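Local atomic coordinates of phenylacetic acid degradation protein PaaI (Thermus thermophilus HB8, PDB entry 1WLU), a protein that probably hydrolyses acyl-CoA thioesters as a hot dog-fold thioesterase linked to phenylacetic acid degradation. Residues A[43-55]-A[96-110]. Residues are numbered along the deposited sequence; the frame is centred on the assembly and turned at random.
Sequences LYALADSAFALAS and YRVEVVSEGKLVALF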
# COMPACT_ATOMS: atom_id res chain seq x y z
N LEU A 43 6.34 7.42 14.05
CA LEU A 43 6.66 6.02 13.81
C LEU A 43 7.05 5.81 12.36
O LEU A 43 7.98 5.06 12.05
CB LEU A 43 5.47 5.13 14.19
CG LEU A 43 5.09 5.18 15.67
CD1 LEU A 43 3.89 4.28 15.92
CD2 LEU A 43 6.28 4.74 16.53
N TYR A 44 6.35 6.49 11.45
CA TYR A 44 6.68 6.38 10.04
C TYR A 44 8.07 6.97 9.78
O TYR A 44 8.87 6.39 9.05
CB TYR A 44 5.64 7.08 9.17
CG TYR A 44 5.93 7.02 7.69
CD1 TYR A 44 6.82 7.91 7.08
CD2 TYR A 44 5.32 6.05 6.89
CE1 TYR A 44 7.09 7.84 5.72
CE2 TYR A 44 5.59 5.97 5.53
CZ TYR A 44 6.47 6.87 4.95
OH TYR A 44 6.71 6.79 3.59
N ALA A 45 8.35 8.13 10.37
CA ALA A 45 9.65 8.77 10.17
C ALA A 45 10.77 7.83 10.61
O ALA A 45 11.82 7.76 9.96
CB ALA A 45 9.71 10.07 10.96
N LEU A 46 10.54 7.11 11.70
CA LEU A 46 11.52 6.17 12.21
C LEU A 46 11.76 5.06 11.18
O LEU A 46 12.90 4.77 10.82
CB LEU A 46 11.02 5.55 13.52
CG LEU A 46 11.91 4.50 14.18
CD1 LEU A 46 13.15 5.17 14.75
CD2 LEU A 46 11.14 3.80 15.28
N ALA A 47 10.68 4.45 10.70
CA ALA A 47 10.79 3.38 9.72
C ALA A 47 11.40 3.89 8.42
O ALA A 47 12.26 3.24 7.83
CB ALA A 47 9.42 2.77 9.45
N ASP A 48 10.94 5.05 7.97
CA ASP A 48 11.42 5.65 6.74
C ASP A 48 12.92 5.94 6.80
O ASP A 48 13.62 5.83 5.80
CB ASP A 48 10.66 6.94 6.45
CG ASP A 48 11.00 7.53 5.10
OD1 ASP A 48 10.70 6.88 4.08
OD2 ASP A 48 11.58 8.63 5.06
N SER A 49 13.39 6.32 7.98
CA SER A 49 14.81 6.62 8.15
C SER A 49 15.66 5.35 7.99
O SER A 49 16.71 5.39 7.35
CB SER A 49 15.07 7.26 9.52
OG SER A 49 14.44 8.53 9.60
N ALA A 50 15.20 4.24 8.56
CA ALA A 50 15.92 2.98 8.43
C ALA A 50 15.88 2.54 6.96
O ALA A 50 16.86 2.04 6.42
CB ALA A 50 15.28 1.92 9.32
N PHE A 51 14.72 2.74 6.34
CA PHE A 51 14.48 2.43 4.93
C PHE A 51 15.44 3.23 4.05
O PHE A 51 16.07 2.69 3.14
CB PHE A 51 13.01 2.78 4.63
CG PHE A 51 12.65 2.85 3.17
CD1 PHE A 51 12.73 1.72 2.36
CD2 PHE A 51 12.13 4.02 2.63
CE1 PHE A 51 12.28 1.76 1.04
CE2 PHE A 51 11.68 4.07 1.32
CZ PHE A 51 11.75 2.94 0.52
N ALA A 52 15.56 4.52 4.34
CA ALA A 52 16.45 5.40 3.59
C ALA A 52 17.91 4.97 3.70
O ALA A 52 18.61 4.87 2.69
CB ALA A 52 16.30 6.83 4.09
N LEU A 53 18.36 4.71 4.92
CA LEU A 53 19.74 4.29 5.12
C LEU A 53 20.04 2.95 4.46
O LEU A 53 21.04 2.80 3.76
CB LEU A 53 20.07 4.25 6.61
CG LEU A 53 20.13 5.63 7.28
CD1 LEU A 53 20.42 5.46 8.77
CD2 LEU A 53 21.21 6.48 6.62
N ALA A 54 19.17 1.97 4.67
CA ALA A 54 19.38 0.65 4.08
C ALA A 54 19.43 0.72 2.56
O ALA A 54 20.33 0.17 1.93
CB ALA A 54 18.28 -0.31 4.52
N SER A 55 18.46 1.40 1.96
CA SER A 55 18.42 1.50 0.51
C SER A 55 19.60 2.26 -0.09
O SER A 55 20.11 1.89 -1.14
CB SER A 55 17.10 2.13 0.05
OG SER A 55 16.92 3.44 0.57
N TYR A 96 12.24 -2.86 0.41
CA TYR A 96 12.67 -3.19 1.76
C TYR A 96 11.50 -3.37 2.72
O TYR A 96 10.45 -2.75 2.56
CB TYR A 96 13.57 -2.07 2.31
CG TYR A 96 14.80 -1.84 1.49
CD1 TYR A 96 14.73 -1.19 0.25
CD2 TYR A 96 16.03 -2.39 1.87
CE1 TYR A 96 15.84 -1.11 -0.58
CE2 TYR A 96 17.14 -2.31 1.04
CZ TYR A 96 17.04 -1.68 -0.18
OH TYR A 96 18.12 -1.66 -1.04
N ARG A 97 11.71 -4.25 3.70
CA ARG A 97 10.72 -4.49 4.74
C ARG A 97 11.32 -3.90 6.01
O ARG A 97 12.48 -4.15 6.32
CB ARG A 97 10.47 -5.98 4.95
CG ARG A 97 9.83 -6.28 6.31
CD ARG A 97 9.33 -7.70 6.46
NE ARG A 97 10.35 -8.70 6.14
CZ ARG A 97 10.41 -9.35 4.98
NH1 ARG A 97 9.52 -9.10 4.02
NH2 ARG A 97 11.37 -10.24 4.77
N VAL A 98 10.52 -3.12 6.73
CA VAL A 98 11.00 -2.51 7.96
C VAL A 98 10.07 -2.85 9.11
O VAL A 98 8.90 -2.44 9.13
CB VAL A 98 11.11 -0.98 7.83
CG1 VAL A 98 11.72 -0.39 9.10
CG2 VAL A 98 11.96 -0.61 6.62
N GLU A 99 10.58 -3.61 10.07
CA GLU A 99 9.80 -3.97 11.24
C GLU A 99 10.02 -2.95 12.34
O GLU A 99 11.17 -2.63 12.68
CB GLU A 99 10.20 -5.37 11.73
CG GLU A 99 9.64 -6.50 10.87
CD GLU A 99 10.09 -7.86 11.35
OE1 GLU A 99 10.42 -8.00 12.54
OE2 GLU A 99 10.09 -8.80 10.52
N VAL A 100 8.93 -2.41 12.88
CA VAL A 100 9.01 -1.43 13.96
C VAL A 100 8.71 -2.22 15.23
O VAL A 100 7.61 -2.75 15.41
CB VAL A 100 7.99 -0.30 13.75
CG1 VAL A 100 8.12 0.73 14.87
CG2 VAL A 100 8.25 0.37 12.40
N VAL A 101 9.71 -2.28 16.11
CA VAL A 101 9.62 -3.06 17.34
C VAL A 101 9.86 -2.28 18.62
O VAL A 101 10.70 -1.38 18.66
CB VAL A 101 10.65 -4.22 17.28
CG1 VAL A 101 10.53 -5.10 18.52
CG2 VAL A 101 10.44 -5.04 16.01
N SER A 102 9.11 -2.62 19.66
CA SER A 102 9.27 -1.98 20.96
C SER A 102 9.08 -3.04 22.02
O SER A 102 8.05 -3.71 22.07
CB SER A 102 8.25 -0.85 21.16
OG SER A 102 8.43 -0.24 22.43
N GLU A 103 10.09 -3.21 22.86
CA GLU A 103 10.06 -4.21 23.93
C GLU A 103 9.68 -5.59 23.41
O GLU A 103 8.85 -6.29 24.01
CB GLU A 103 9.08 -3.77 25.02
CG GLU A 103 9.43 -2.44 25.68
CD GLU A 103 10.83 -2.43 26.27
OE1 GLU A 103 11.14 -3.31 27.09
OE2 GLU A 103 11.62 -1.53 25.91
N GLY A 104 10.28 -5.99 22.29
CA GLY A 104 10.03 -7.30 21.72
C GLY A 104 8.71 -7.50 21.00
O GLY A 104 8.42 -8.61 20.55
N LYS A 105 7.92 -6.44 20.86
CA LYS A 105 6.63 -6.55 20.18
C LYS A 105 6.65 -5.82 18.84
O LYS A 105 7.24 -4.75 18.73
CB LYS A 105 5.52 -5.97 21.05
CG LYS A 105 5.38 -6.63 22.42
CD LYS A 105 4.96 -8.08 22.30
CE LYS A 105 4.79 -8.72 23.67
NZ LYS A 105 3.76 -8.02 24.48
N LEU A 106 6.00 -6.40 17.84
CA LEU A 106 5.93 -5.77 16.52
C LEU A 106 4.83 -4.72 16.56
O LEU A 106 3.64 -5.04 16.55
CB LEU A 106 5.63 -6.80 15.43
CG LEU A 106 5.67 -6.29 13.99
CD1 LEU A 106 7.08 -5.84 13.62
CD2 LEU A 106 5.21 -7.39 13.05
N VAL A 107 5.25 -3.46 16.61
CA VAL A 107 4.34 -2.31 16.68
C VAL A 107 3.77 -1.91 15.33
O VAL A 107 2.63 -1.43 15.24
CB VAL A 107 5.09 -1.10 17.30
CG1 VAL A 107 4.21 0.14 17.27
CG2 VAL A 107 5.49 -1.43 18.73
N ALA A 108 4.56 -2.09 14.27
CA ALA A 108 4.13 -1.73 12.93
C ALA A 108 5.01 -2.40 11.89
O ALA A 108 6.11 -2.86 12.20
CB ALA A 108 4.18 -0.21 12.75
N LEU A 109 4.51 -2.45 10.66
CA LEU A 109 5.24 -3.04 9.55
C LEU A 109 5.25 -2.04 8.40
O LEU A 109 4.20 -1.56 7.98
CB LEU A 109 4.57 -4.34 9.08
CG LEU A 109 5.21 -5.00 7.86
CD1 LEU A 109 6.60 -5.52 8.22
CD2 LEU A 109 4.33 -6.14 7.37
N PHE A 110 6.44 -1.74 7.91
CA PHE A 110 6.63 -0.79 6.82
C PHE A 110 7.18 -1.55 5.61
O PHE A 110 8.06 -2.39 5.75
CB PHE A 110 7.59 0.31 7.30
CG PHE A 110 8.06 1.28 6.24
CD1 PHE A 110 8.94 0.88 5.25
CD2 PHE A 110 7.68 2.62 6.31
CE1 PHE A 110 9.46 1.80 4.34
CE2 PHE A 110 8.19 3.55 5.40
CZ PHE A 110 9.08 3.14 4.42
O HOH W 1 18.47 0.47 -2.92
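A single water joins Tyr96 to Ser55 across the contact: it donates to Ser55 O at 2.8 Å and lies 2.9 Å from Tyr96 OH, which also has a weak bond to Glu86. This is one end of the core of a hot dog fold, in which helix 40-56 is the sausage lying along the curved antiparallel sheet; 43-55 runs at 140° to strand 96-102. No direct hydrogen bond crosses between the two segments, and the rest of the contact is mainly apolar. With CG anti to the carbonyl carbon (chi1 -60°), the Tyr96 ring is carried against the turn at Ala54 and Ser55, with Ser55 N over one face and Ser55 CB 3.5 Å from Tyr96 CE1. A leucine in its place would probably leave the bridging water without its hold on the strand and open a gap beside Ala54 and Ser55. Midway along the helix, Ala47, whose small side chain probably allows the close approach of helix and sheet, places CB among Val98 CG1, Val100 CG2 and Phe110 CD2, the last at 3.6 Å. Phe110 then runs between Tyr44 and Phe51 to complete an aromatic cluster. Its CE2 meets Tyr44 CE2 at 3.6 Å, while its CE1 sits over one face of the Phe51 ring, displaced toward the rim, with the two planes 56° apart. Phe51 packs on Ala63, a residue that contacts CoA when it is bound, so the cluster borders that site, which holds no CoA in this chain; Tyr44 OH bonds to Tyr70 OH of the second subunit. Farther along, a classic beta bulge sets Val107 and Ala108 both opposite Val100, and Val107 CG1 comes within 4.4 Å of Leu43 CD1. Phe51 is also met at its edge, in the ring plane, where Tyr96 CB lies 3.9 Å from Phe51 CD1.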